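Local coordinates for TfuA domain-containing protein (Methanosarcina acetivorans, PDB 6XP8) that takes part in peptide backbone thioamidation, probably as the TfuA partner of a YcaO enzyme, at residues 124-136 with 152-166. Sequence-based numbering, arbitrary orientation.
Sequences ISVPLVNIRETLK and LLDLAINTYYPDRSY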
loop_
_atom_site.group_PDB
_atom_site.type_symbol
_atom_site.label_atom_id
_atom_site.label_comp_id
_atom_site.label_asym_id
_atom_site.label_seq_id
_atom_site.Cartn_x
_atom_site.Cartn_y
_atom_site.Cartn_z
ATOM N N ILE A 124 2.990 -3.360 11.485
ATOM C CA ILE A 124 2.635 -4.351 12.493
ATOM C C ILE A 124 1.523 -5.230 11.924
ATOM O O ILE A 124 1.616 -6.464 11.944
ATOM C CB ILE A 124 2.195 -3.680 13.828
ATOM C CG1 ILE A 124 3.245 -2.670 14.340
ATOM C CG2 ILE A 124 1.815 -4.721 14.880
ATOM C CD1 ILE A 124 4.639 -3.216 14.576
ATOM N N SER A 125 0.483 -4.587 11.403
ATOM C CA SER A 125 -0.656 -5.294 10.831
ATOM C C SER A 125 -0.501 -5.561 9.328
ATOM O O SER A 125 0.474 -5.129 8.703
ATOM C CB SER A 125 -1.951 -4.534 11.134
ATOM O OG SER A 125 -2.024 -3.326 10.400
ATOM N N VAL A 126 -1.474 -6.281 8.772
ATOM C CA VAL A 126 -1.496 -6.678 7.366
ATOM C C VAL A 126 -2.587 -5.881 6.633
ATOM O O VAL A 126 -3.732 -5.838 7.103
ATOM C CB VAL A 126 -1.759 -8.199 7.211
ATOM C CG1 VAL A 126 -1.735 -8.614 5.748
ATOM C CG2 VAL A 126 -0.735 -9.005 7.994
ATOM N N PRO A 127 -2.242 -5.258 5.482
ATOM C CA PRO A 127 -3.258 -4.531 4.721
ATOM C C PRO A 127 -4.269 -5.482 4.097
ATOM O O PRO A 127 -3.911 -6.599 3.699
ATOM C CB PRO A 127 -2.446 -3.828 3.634
ATOM C CG PRO A 127 -1.258 -4.703 3.435
ATOM C CD PRO A 127 -0.947 -5.303 4.769
ATOM N N LEU A 128 -5.520 -5.037 4.037
ATOM C CA LEU A 128 -6.601 -5.815 3.450
ATOM C C LEU A 128 -6.321 -6.272 2.015
ATOM O O LEU A 128 -6.658 -7.401 1.670
ATOM C CB LEU A 128 -7.930 -5.051 3.536
ATOM C CG LEU A 128 -9.243 -5.752 3.161
ATOM C CD1 LEU A 128 -9.443 -7.066 3.912
ATOM C CD2 LEU A 128 -10.395 -4.802 3.443
ATOM N N VAL A 129 -5.700 -5.412 1.193
ATOM C CA VAL A 129 -5.310 -5.805 -0.177
ATOM C C VAL A 129 -4.399 -7.040 -0.239
ATOM O O VAL A 129 -4.603 -7.899 -1.098
ATOM C CB VAL A 129 -4.730 -4.647 -1.041
ATOM C CG1 VAL A 129 -5.826 -3.645 -1.394
ATOM C CG2 VAL A 129 -3.544 -3.971 -0.371
ATOM N N ASN A 130 -3.424 -7.117 0.676
ATOM C CA ASN A 130 -2.547 -8.295 0.822
ATOM C C ASN A 130 -3.346 -9.528 1.263
ATOM O O ASN A 130 -3.091 -10.628 0.775
ATOM C CB ASN A 130 -1.405 -8.036 1.822
ATOM C CG ASN A 130 -0.251 -7.216 1.240
ATOM O OD1 ASN A 130 -0.371 -6.567 0.200
ATOM N ND2 ASN A 130 0.869 -7.211 1.955
ATOM N N ILE A 131 -4.306 -9.334 2.175
ATOM C CA ILE A 131 -5.182 -10.424 2.650
ATOM C C ILE A 131 -6.021 -10.968 1.487
ATOM O O ILE A 131 -6.103 -12.188 1.295
ATOM C CB ILE A 131 -6.064 -9.992 3.859
ATOM C CG1 ILE A 131 -5.187 -9.712 5.089
ATOM C CG2 ILE A 131 -7.121 -11.046 4.194
ATOM C CD1 ILE A 131 -5.846 -8.858 6.163
ATOM N N ARG A 132 -6.599 -10.058 0.698
ATOM C CA ARG A 132 -7.381 -10.410 -0.498
ATOM C C ARG A 132 -6.585 -11.313 -1.447
ATOM O O ARG A 132 -7.047 -12.393 -1.825
ATOM C CB ARG A 132 -7.841 -9.146 -1.244
ATOM C CG ARG A 132 -8.924 -8.336 -0.539
ATOM C CD ARG A 132 -9.412 -7.199 -1.429
ATOM N NE ARG A 132 -10.434 -6.364 -0.788
ATOM C CZ ARG A 132 -11.734 -6.657 -0.703
ATOM N NH1 ARG A 132 -12.219 -7.798 -1.198
ATOM N NH2 ARG A 132 -12.560 -5.802 -0.105
ATOM N N GLU A 133 -5.373 -10.868 -1.786
ATOM C CA GLU A 133 -4.507 -11.565 -2.734
ATOM C C GLU A 133 -3.938 -12.873 -2.187
ATOM O O GLU A 133 -3.770 -13.848 -2.938
ATOM C CB GLU A 133 -3.381 -10.637 -3.191
ATOM C CG GLU A 133 -3.845 -9.548 -4.147
ATOM C CD GLU A 133 -4.413 -10.109 -5.438
ATOM O OE1 GLU A 133 -3.629 -10.624 -6.261
ATOM O OE2 GLU A 133 -5.643 -10.035 -5.629
ATOM N N THR A 134 -3.643 -12.885 -0.889
ATOM C CA THR A 134 -3.092 -14.067 -0.220
ATOM C C THR A 134 -4.168 -15.144 -0.032
ATOM O O THR A 134 -3.890 -16.321 -0.257
ATOM C CB THR A 134 -2.362 -13.702 1.093
ATOM O OG1 THR A 134 -1.304 -12.782 0.790
ATOM C CG2 THR A 134 -1.748 -14.926 1.764
ATOM N N LEU A 135 -5.386 -14.737 0.344
ATOM C CA LEU A 135 -6.519 -15.677 0.410
ATOM C C LEU A 135 -6.891 -16.266 -0.952
ATOM O O LEU A 135 -7.261 -17.439 -1.035
ATOM C CB LEU A 135 -7.747 -15.056 1.089
ATOM C CG LEU A 135 -7.697 -14.874 2.616
ATOM C CD1 LEU A 135 -8.953 -14.165 3.102
ATOM C CD2 LEU A 135 -7.520 -16.193 3.360
ATOM N N LYS A 136 -6.779 -15.455 -2.008
ATOM C CA LYS A 136 -6.951 -15.936 -3.385
ATOM C C LYS A 136 -5.919 -16.996 -3.764
ATOM O O LYS A 136 -6.283 -18.036 -4.317
ATOM C CB LYS A 136 -6.949 -14.781 -4.389
ATOM C CG LYS A 136 -8.324 -14.169 -4.577
ATOM C CD LYS A 136 -8.271 -12.831 -5.296
ATOM C CE LYS A 136 -9.666 -12.235 -5.404
ATOM N NZ LYS A 136 -9.691 -11.006 -6.243
ATOM N N LEU A 152 -13.538 -15.991 5.690
ATOM C CA LEU A 152 -12.333 -15.362 6.234
ATOM C C LEU A 152 -12.104 -13.957 5.682
ATOM O O LEU A 152 -11.615 -13.076 6.397
ATOM C CB LEU A 152 -11.100 -16.235 6.006
ATOM C CG LEU A 152 -11.043 -17.525 6.834
ATOM C CD1 LEU A 152 -9.890 -18.383 6.346
ATOM C CD2 LEU A 152 -10.940 -17.272 8.333
ATOM N N LEU A 153 -12.456 -13.752 4.416
ATOM C CA LEU A 153 -12.369 -12.426 3.812
ATOM C C LEU A 153 -13.354 -11.447 4.460
ATOM O O LEU A 153 -12.974 -10.327 4.811
ATOM C CB LEU A 153 -12.535 -12.499 2.290
ATOM C CG LEU A 153 -12.606 -11.188 1.491
ATOM C CD1 LEU A 153 -11.378 -10.299 1.688
ATOM C CD2 LEU A 153 -12.806 -11.512 0.021
ATOM N N ASP A 154 -14.603 -11.880 4.635
ATOM C CA ASP A 154 -15.595 -11.091 5.372
ATOM C C ASP A 154 -15.126 -10.750 6.792
ATOM O O ASP A 154 -15.313 -9.619 7.257
ATOM C CB ASP A 154 -16.942 -11.822 5.420
ATOM C CG ASP A 154 -17.982 -11.072 6.235
ATOM O OD1 ASP A 154 -18.503 -10.043 5.743
ATOM O OD2 ASP A 154 -18.272 -11.506 7.371
ATOM N N LEU A 155 -14.524 -11.730 7.474
ATOM C CA LEU A 155 -13.958 -11.509 8.808
ATOM C C LEU A 155 -12.887 -10.415 8.776
ATOM O O LEU A 155 -12.906 -9.507 9.611
ATOM C CB LEU A 155 -13.408 -12.813 9.420
ATOM C CG LEU A 155 -12.747 -12.759 10.813
ATOM C CD1 LEU A 155 -13.652 -12.160 11.887
ATOM C CD2 LEU A 155 -12.242 -14.130 11.248
ATOM N N ALA A 156 -11.981 -10.501 7.800
ATOM C CA ALA A 156 -10.891 -9.524 7.653
ATOM C C ALA A 156 -11.429 -8.108 7.423
ATOM O O ALA A 156 -10.975 -7.160 8.068
ATOM C CB ALA A 156 -9.948 -9.935 6.536
ATOM N N ILE A 157 -12.416 -7.985 6.531
ATOM C CA ILE A 157 -13.101 -6.707 6.262
ATOM C C ILE A 157 -13.684 -6.131 7.563
ATOM O O ILE A 157 -13.599 -4.924 7.809
ATOM C CB ILE A 157 -14.188 -6.857 5.153
ATOM C CG1 ILE A 157 -13.534 -7.224 3.806
ATOM C CG2 ILE A 157 -15.038 -5.591 5.015
ATOM C CD1 ILE A 157 -14.488 -7.779 2.761
ATOM N N ASN A 158 -14.234 -7.016 8.398
ATOM C CA ASN A 158 -14.866 -6.650 9.669
ATOM C C ASN A 158 -13.939 -6.645 10.890
ATOM O O ASN A 158 -14.400 -6.692 12.038
ATOM C CB ASN A 158 -16.091 -7.538 9.903
ATOM C CG ASN A 158 -17.264 -7.120 9.052
ATOM O OD1 ASN A 158 -17.855 -6.059 9.267
ATOM N ND2 ASN A 158 -17.601 -7.938 8.068
ATOM N N THR A 159 -12.637 -6.548 10.633
ATOM C CA THR A 159 -11.625 -6.462 11.682
ATOM C C THR A 159 -10.996 -5.073 11.660
ATOM O O THR A 159 -10.568 -4.596 10.601
ATOM C CB THR A 159 -10.552 -7.561 11.502
ATOM O OG1 THR A 159 -11.185 -8.842 11.565
ATOM C CG2 THR A 159 -9.467 -7.494 12.588
ATOM N N TYR A 160 -10.965 -4.432 12.833
ATOM C CA TYR A 160 -10.257 -3.164 13.052
ATOM C C TYR A 160 -8.795 -3.322 12.606
ATOM O O TYR A 160 -8.115 -4.247 13.048
ATOM C CB TYR A 160 -10.371 -2.769 14.534
ATOM C CG TYR A 160 -9.598 -1.539 14.951
ATOM C CD1 TYR A 160 -9.744 -0.320 14.266
ATOM C CD2 TYR A 160 -8.750 -1.579 16.060
ATOM C CE1 TYR A 160 -9.036 0.812 14.664
ATOM C CE2 TYR A 160 -8.047 -0.452 16.469
ATOM C CZ TYR A 160 -8.191 0.738 15.769
ATOM O OH TYR A 160 -7.473 1.839 16.172
ATOM N N TYR A 161 -8.336 -2.451 11.700
ATOM C CA TYR A 161 -7.088 -2.726 10.949
ATOM C C TYR A 161 -5.827 -3.019 11.788
ATOM O O TYR A 161 -5.058 -3.889 11.402
ATOM C CB TYR A 161 -6.830 -1.714 9.805
ATOM C CG TYR A 161 -6.349 -0.355 10.257
ATOM C CD1 TYR A 161 -4.983 -0.107 10.459
ATOM C CD2 TYR A 161 -7.256 0.684 10.489
ATOM C CE1 TYR A 161 -4.536 1.132 10.901
ATOM C CE2 TYR A 161 -6.815 1.932 10.920
ATOM C CZ TYR A 161 -5.459 2.148 11.121
ATOM O OH TYR A 161 -5.023 3.380 11.549
ATOM N N PRO A 162 -5.616 -2.328 12.943
ATOM C CA PRO A 162 -4.447 -2.705 13.753
ATOM C C PRO A 162 -4.458 -4.144 14.272
ATOM O O PRO A 162 -3.405 -4.653 14.649
ATOM C CB PRO A 162 -4.502 -1.714 14.924
ATOM C CG PRO A 162 -5.145 -0.513 14.327
ATOM C CD PRO A 162 -6.248 -1.115 13.499
ATOM N N ASP A 163 -5.629 -4.786 14.257
ATOM C CA ASP A 163 -5.785 -6.193 14.654
ATOM C C ASP A 163 -5.773 -7.184 13.476
ATOM O O ASP A 163 -5.887 -8.401 13.688
ATOM C CB ASP A 163 -7.082 -6.381 15.463
ATOM C CG ASP A 163 -7.099 -5.595 16.768
ATOM O OD1 ASP A 163 -6.028 -5.157 17.254
ATOM O OD2 ASP A 163 -8.206 -5.417 17.314
ATOM N N ARG A 164 -5.655 -6.672 12.248
ATOM C CA ARG A 164 -5.559 -7.514 11.049
ATOM C C ARG A 164 -4.187 -8.175 10.973
ATOM O O ARG A 164 -3.173 -7.499 10.804
ATOM C CB ARG A 164 -5.820 -6.702 9.771
ATOM C CG ARG A 164 -7.286 -6.485 9.456
ATOM C CD ARG A 164 -7.468 -5.586 8.237
ATOM N NE ARG A 164 -8.877 -5.238 8.083
ATOM C CZ ARG A 164 -9.347 -4.152 7.475
ATOM N NH1 ARG A 164 -8.532 -3.248 6.938
ATOM N NH2 ARG A 164 -10.656 -3.965 7.417
ATOM N N SER A 165 -4.167 -9.493 11.143
ATOM C CA SER A 165 -2.961 -10.304 10.951
ATOM C C SER A 165 -3.387 -11.696 10.510
ATOM O O SER A 165 -4.526 -12.100 10.754
ATOM C CB SER A 165 -2.126 -10.381 12.239
ATOM O OG SER A 165 -2.771 -11.156 13.242
ATOM N N TYR A 166 -2.472 -12.425 9.875
ATOM C CA TYR A 166 -2.763 -13.784 9.425
ATOM C C TYR A 166 -2.997 -14.743 10.589
ATOM O O TYR A 166 -3.881 -15.596 10.513
ATOM C CB TYR A 166 -1.681 -14.296 8.476
ATOM C CG TYR A 166 -1.600 -13.494 7.199
ATOM C CD1 TYR A 166 -2.674 -13.467 6.293
ATOM C CD2 TYR A 166 -0.451 -12.762 6.887
ATOM C CE1 TYR A 166 -2.605 -12.724 5.117
ATOM C CE2 TYR A 166 -0.372 -12.017 5.713
ATOM C CZ TYR A 166 -1.446 -12.010 4.833
ATOM O OH TYR A 166 -1.381 -11.275 3.669
HETATM O O HOH W 1 -6.160 -2.600 5.521
#
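V126 N donates to R164 O at 2.9 Å, the direct hydrogen bond between 124-136 and 152-166. The N-H comes in above the carbonyl plane. A water links the two segments a second time: it accepts from L128 N at 2.9 Å and, weakly, from R164 NH1. R164 runs extended from CG to NE. This takes its guanidinium back to the C-terminal end of helix 146-157, where NE donates to A156 O at 2.8 Å. L128 CB and CD2 lie over one face of the guanidinium, and NH2 also forms a salt bridge with D110.

Helices 128-140 and 146-157 form an antiparallel helical hairpin, with segment axes 10.4 Å apart at 173°. It belongs to the helical part of the chain, beyond the parallel sheet. A156 CB sits between I131 CG2 (3.8 Å) and L128 CD1 (3.9 Å). L135 CD1 packs on L152 and L153. R132 lays its chain across L153, and its NE pairs with E111.

The Y166 ring crosses V126 at about a right angle, with V126 CG1 3.5 Å from CZ. With CG anti to its carbonyl carbon (chi1 -63°), the ring turns toward helix 128-140, where I131 CG1 lies 4.0 Å from CE1 and T134 CG2 approaches obliquely. The hydroxyl is hydrogen-bonded to E195. An alanine at Y166 would probably leave a gap beside V126 and I131 and deprive E195 of this partner.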